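Local coordinates for VP4 protein (Tellina virus 1, PDB 3P06) that is a viral serine protease that forms an intramolecular acyl-enzyme and probably cleaves the birnavirus polyprotein into its final products, at residues 45-57 with 64-78. Sequence-based numbering, arbitrary orientation.
Sequences RIAQTVAGGTIYG and IDEAEKLPIKGAITV
Ile55 CD1 packs against two methyl groups of 64-78, Ile72 CD1 at 3.8 Å and Leu70 CD1 at 3.9 Å, each side chain crossed at about a right angle. With CG1 beside the backbone N (chi1 -53°) and an extended chi2, that methyl is carried away from Val78, whose CG2 instead lies alongside Ile55 CG2. Helix 104-111 backs Leu70 and Ile72, closing this buried side. Close by, Thr49 OG1 donates to Ile72 O at 2.8 Å in the carbonyl plane, and Val50 N reaches Glu68 O, so the turn from Thr49 to Gly52 is held at two points. Strand 54-58, helix 64-67 and strand 75-81 form a beta-alpha-beta unit; the 17° angle between the paired strand segments and the ladder from Thr54 N to Val78 N establish parallel pairing. Its tightest step is Tyr56 N to Ile76 O, 2.8 Å with 167° at the hydrogen, and the same carbonyl oxygen lies in plane at the edge of the Tyr56 ring. Val78, whose N bonds to Tyr56 O, has its side chain about 9 Å from that of Ser102, the predicted nucleophile. The looser side is marked by exposed Arg45 and Gln48, where a water accepts from Gln48 N. Contact there is local but close: Arg45 CG, anti to its N, meets Ile64 CD1 at 3.4 Å while NH1 forms a salt bridge with Glu60.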
# COMPACT_ATOMS: atom_id res chain seq x y z
N ARG A 45 13.78 8.13 0.19
CA ARG A 45 14.42 7.43 1.30
C ARG A 45 14.20 5.91 1.16
O ARG A 45 13.14 5.42 0.72
CB ARG A 45 13.99 8.04 2.66
CG ARG A 45 14.17 7.14 3.87
CD ARG A 45 15.69 6.88 4.36
NE ARG A 45 16.56 8.06 4.52
CZ ARG A 45 16.71 8.78 5.65
NH1 ARG A 45 16.03 8.47 6.75
NH2 ARG A 45 17.57 9.82 5.68
N ILE A 46 15.22 5.13 1.48
CA ILE A 46 15.08 3.69 1.37
C ILE A 46 15.21 3.09 2.77
O ILE A 46 15.99 3.61 3.55
CB ILE A 46 16.23 3.15 0.48
CG1 ILE A 46 16.13 3.64 -1.01
CG2 ILE A 46 16.33 1.59 0.55
CD1 ILE A 46 17.59 3.33 -1.72
N ALA A 47 14.46 2.06 3.11
CA ALA A 47 14.58 1.38 4.41
C ALA A 47 15.16 -0.01 4.15
O ALA A 47 14.60 -0.79 3.35
CB ALA A 47 13.22 1.24 5.05
N GLN A 48 16.31 -0.32 4.73
CA GLN A 48 16.84 -1.69 4.70
C GLN A 48 16.35 -2.38 5.99
O GLN A 48 16.45 -1.78 7.08
CB GLN A 48 18.36 -1.65 4.70
CG GLN A 48 18.84 -0.93 3.44
CD GLN A 48 20.32 -0.89 3.39
OE1 GLN A 48 20.99 -0.39 4.30
NE2 GLN A 48 20.86 -1.48 2.34
N THR A 49 15.83 -3.60 5.88
CA THR A 49 15.20 -4.21 7.03
C THR A 49 16.11 -5.19 7.69
O THR A 49 17.05 -5.72 7.07
CB THR A 49 13.95 -4.99 6.70
OG1 THR A 49 14.36 -6.16 6.00
CG2 THR A 49 12.96 -4.15 5.81
N VAL A 50 15.78 -5.50 8.93
CA VAL A 50 16.55 -6.53 9.65
C VAL A 50 16.58 -7.90 8.97
O VAL A 50 17.56 -8.62 9.15
CB VAL A 50 16.12 -6.67 11.09
CG1 VAL A 50 16.68 -5.45 11.93
CG2 VAL A 50 14.54 -6.92 11.19
N ALA A 51 15.58 -8.25 8.17
CA ALA A 51 15.54 -9.55 7.48
C ALA A 51 16.26 -9.56 6.12
O ALA A 51 16.13 -10.52 5.35
CB ALA A 51 14.05 -10.02 7.30
N GLY A 52 17.05 -8.51 5.81
CA GLY A 52 17.74 -8.43 4.51
C GLY A 52 16.94 -7.71 3.40
O GLY A 52 17.43 -7.63 2.29
N GLY A 53 15.73 -7.19 3.67
CA GLY A 53 14.88 -6.65 2.59
C GLY A 53 15.22 -5.17 2.30
O GLY A 53 16.04 -4.57 3.00
N THR A 54 14.63 -4.59 1.26
CA THR A 54 14.87 -3.17 0.93
C THR A 54 13.53 -2.58 0.52
O THR A 54 12.84 -3.20 -0.35
CB THR A 54 15.85 -2.99 -0.29
OG1 THR A 54 17.09 -3.65 -0.06
CG2 THR A 54 16.17 -1.50 -0.47
N ILE A 55 13.10 -1.46 1.12
CA ILE A 55 11.83 -0.88 0.76
C ILE A 55 12.15 0.52 0.18
O ILE A 55 12.73 1.39 0.86
CB ILE A 55 10.96 -0.74 2.01
CG1 ILE A 55 10.84 -2.09 2.79
CG2 ILE A 55 9.55 -0.17 1.68
CD1 ILE A 55 10.36 -1.89 4.22
N TYR A 56 11.68 0.77 -1.03
CA TYR A 56 11.84 2.02 -1.74
C TYR A 56 10.54 2.79 -1.75
O TYR A 56 9.47 2.21 -1.66
CB TYR A 56 12.22 1.71 -3.23
CG TYR A 56 13.47 0.87 -3.44
CD1 TYR A 56 14.71 1.49 -3.71
CD2 TYR A 56 13.43 -0.57 -3.37
CE1 TYR A 56 15.85 0.74 -3.96
CE2 TYR A 56 14.60 -1.35 -3.63
CZ TYR A 56 15.79 -0.69 -3.89
OH TYR A 56 16.94 -1.38 -4.12
N GLY A 57 10.63 4.11 -1.99
CA GLY A 57 9.46 4.92 -2.26
C GLY A 57 9.06 5.68 -0.97
O GLY A 57 8.07 6.38 -0.97
N ILE A 64 11.23 5.45 9.83
CA ILE A 64 12.15 4.52 9.21
C ILE A 64 12.61 3.39 10.15
O ILE A 64 12.80 2.26 9.70
CB ILE A 64 13.40 5.22 8.57
CG1 ILE A 64 12.96 6.40 7.70
CG2 ILE A 64 14.16 4.19 7.68
CD1 ILE A 64 12.21 5.96 6.40
N ASP A 65 12.78 3.72 11.44
CA ASP A 65 13.11 2.73 12.47
C ASP A 65 12.09 1.59 12.54
O ASP A 65 12.47 0.44 12.70
CB ASP A 65 13.20 3.38 13.87
CG ASP A 65 14.41 4.34 14.01
OD1 ASP A 65 15.30 4.33 13.13
OD2 ASP A 65 14.47 5.13 15.00
N GLU A 66 10.79 1.91 12.47
CA GLU A 66 9.76 0.88 12.41
C GLU A 66 9.79 0.13 11.05
O GLU A 66 9.57 -1.05 11.02
CB GLU A 66 8.36 1.48 12.64
CG GLU A 66 7.25 0.45 12.89
CD GLU A 66 5.81 1.10 12.95
OE1 GLU A 66 5.66 2.21 13.51
OE2 GLU A 66 4.86 0.47 12.45
N ALA A 67 10.00 0.84 9.94
CA ALA A 67 10.16 0.19 8.64
C ALA A 67 11.34 -0.83 8.66
O ALA A 67 11.22 -1.93 8.08
CB ALA A 67 10.36 1.25 7.49
N GLU A 68 12.46 -0.48 9.33
CA GLU A 68 13.66 -1.37 9.37
C GLU A 68 13.43 -2.65 10.20
O GLU A 68 14.20 -3.60 10.10
CB GLU A 68 14.90 -0.64 9.89
CG GLU A 68 15.48 0.31 8.90
CD GLU A 68 16.44 1.28 9.56
OE1 GLU A 68 16.45 1.41 10.81
OE2 GLU A 68 17.15 1.98 8.83
N LYS A 69 12.37 -2.68 11.01
CA LYS A 69 12.08 -3.87 11.82
C LYS A 69 11.12 -4.84 11.13
O LYS A 69 10.80 -5.87 11.69
CB LYS A 69 11.56 -3.46 13.17
CG LYS A 69 12.67 -2.88 14.07
CD LYS A 69 12.16 -2.57 15.47
CE LYS A 69 11.73 -1.11 15.59
NZ LYS A 69 12.01 -0.55 16.96
N LEU A 70 10.66 -4.49 9.91
CA LEU A 70 9.73 -5.34 9.18
C LEU A 70 10.38 -6.65 8.70
O LEU A 70 11.54 -6.66 8.30
CB LEU A 70 9.08 -4.58 7.99
CG LEU A 70 8.21 -3.40 8.37
CD1 LEU A 70 7.88 -2.46 7.14
CD2 LEU A 70 6.97 -3.93 9.06
N PRO A 71 9.60 -7.75 8.72
CA PRO A 71 10.08 -9.09 8.27
C PRO A 71 9.95 -9.20 6.74
O PRO A 71 9.28 -10.08 6.24
CB PRO A 71 9.14 -10.09 8.99
CG PRO A 71 7.90 -9.26 9.29
CD PRO A 71 8.21 -7.77 9.20
N ILE A 72 10.50 -8.24 6.01
CA ILE A 72 10.45 -8.24 4.56
C ILE A 72 11.87 -8.66 4.13
O ILE A 72 12.88 -8.05 4.57
CB ILE A 72 10.09 -6.82 4.03
CG1 ILE A 72 8.61 -6.49 4.37
CG2 ILE A 72 10.43 -6.67 2.54
CD1 ILE A 72 8.24 -5.08 4.10
N LYS A 73 11.95 -9.71 3.30
CA LYS A 73 13.27 -10.22 2.84
C LYS A 73 13.63 -9.76 1.44
O LYS A 73 14.79 -9.68 1.13
CB LYS A 73 13.32 -11.76 2.95
CG LYS A 73 12.84 -12.18 4.33
CD LYS A 73 13.17 -13.58 4.68
CE LYS A 73 12.18 -14.55 4.09
NZ LYS A 73 12.79 -15.92 4.31
N GLY A 74 12.65 -9.45 0.60
CA GLY A 74 12.96 -9.04 -0.77
C GLY A 74 12.87 -7.51 -0.96
O GLY A 74 12.89 -6.73 0.04
N ALA A 75 12.77 -7.06 -2.21
CA ALA A 75 12.65 -5.61 -2.50
C ALA A 75 11.17 -5.27 -2.62
O ALA A 75 10.41 -6.07 -3.21
CB ALA A 75 13.43 -5.25 -3.77
N ILE A 76 10.72 -4.15 -2.03
CA ILE A 76 9.33 -3.71 -2.16
C ILE A 76 9.47 -2.24 -2.54
O ILE A 76 10.31 -1.54 -1.97
CB ILE A 76 8.54 -3.80 -0.83
CG1 ILE A 76 8.34 -5.25 -0.34
CG2 ILE A 76 7.13 -3.03 -0.96
CD1 ILE A 76 7.27 -6.07 -1.12
N THR A 77 8.71 -1.78 -3.53
CA THR A 77 8.67 -0.35 -3.85
C THR A 77 7.23 0.04 -3.63
O THR A 77 6.36 -0.67 -4.10
CB THR A 77 9.03 -0.13 -5.32
OG1 THR A 77 10.35 -0.65 -5.51
CG2 THR A 77 9.01 1.44 -5.72
N VAL A 78 6.99 1.15 -2.89
CA VAL A 78 5.64 1.63 -2.64
C VAL A 78 5.41 2.74 -3.64
O VAL A 78 6.17 3.73 -3.64
CB VAL A 78 5.53 2.10 -1.15
CG1 VAL A 78 4.16 2.39 -0.79
CG2 VAL A 78 5.96 0.88 -0.23
O HOH W 1 17.39 1.69 6.42
O HOH W 2 6.63 6.37 -3.56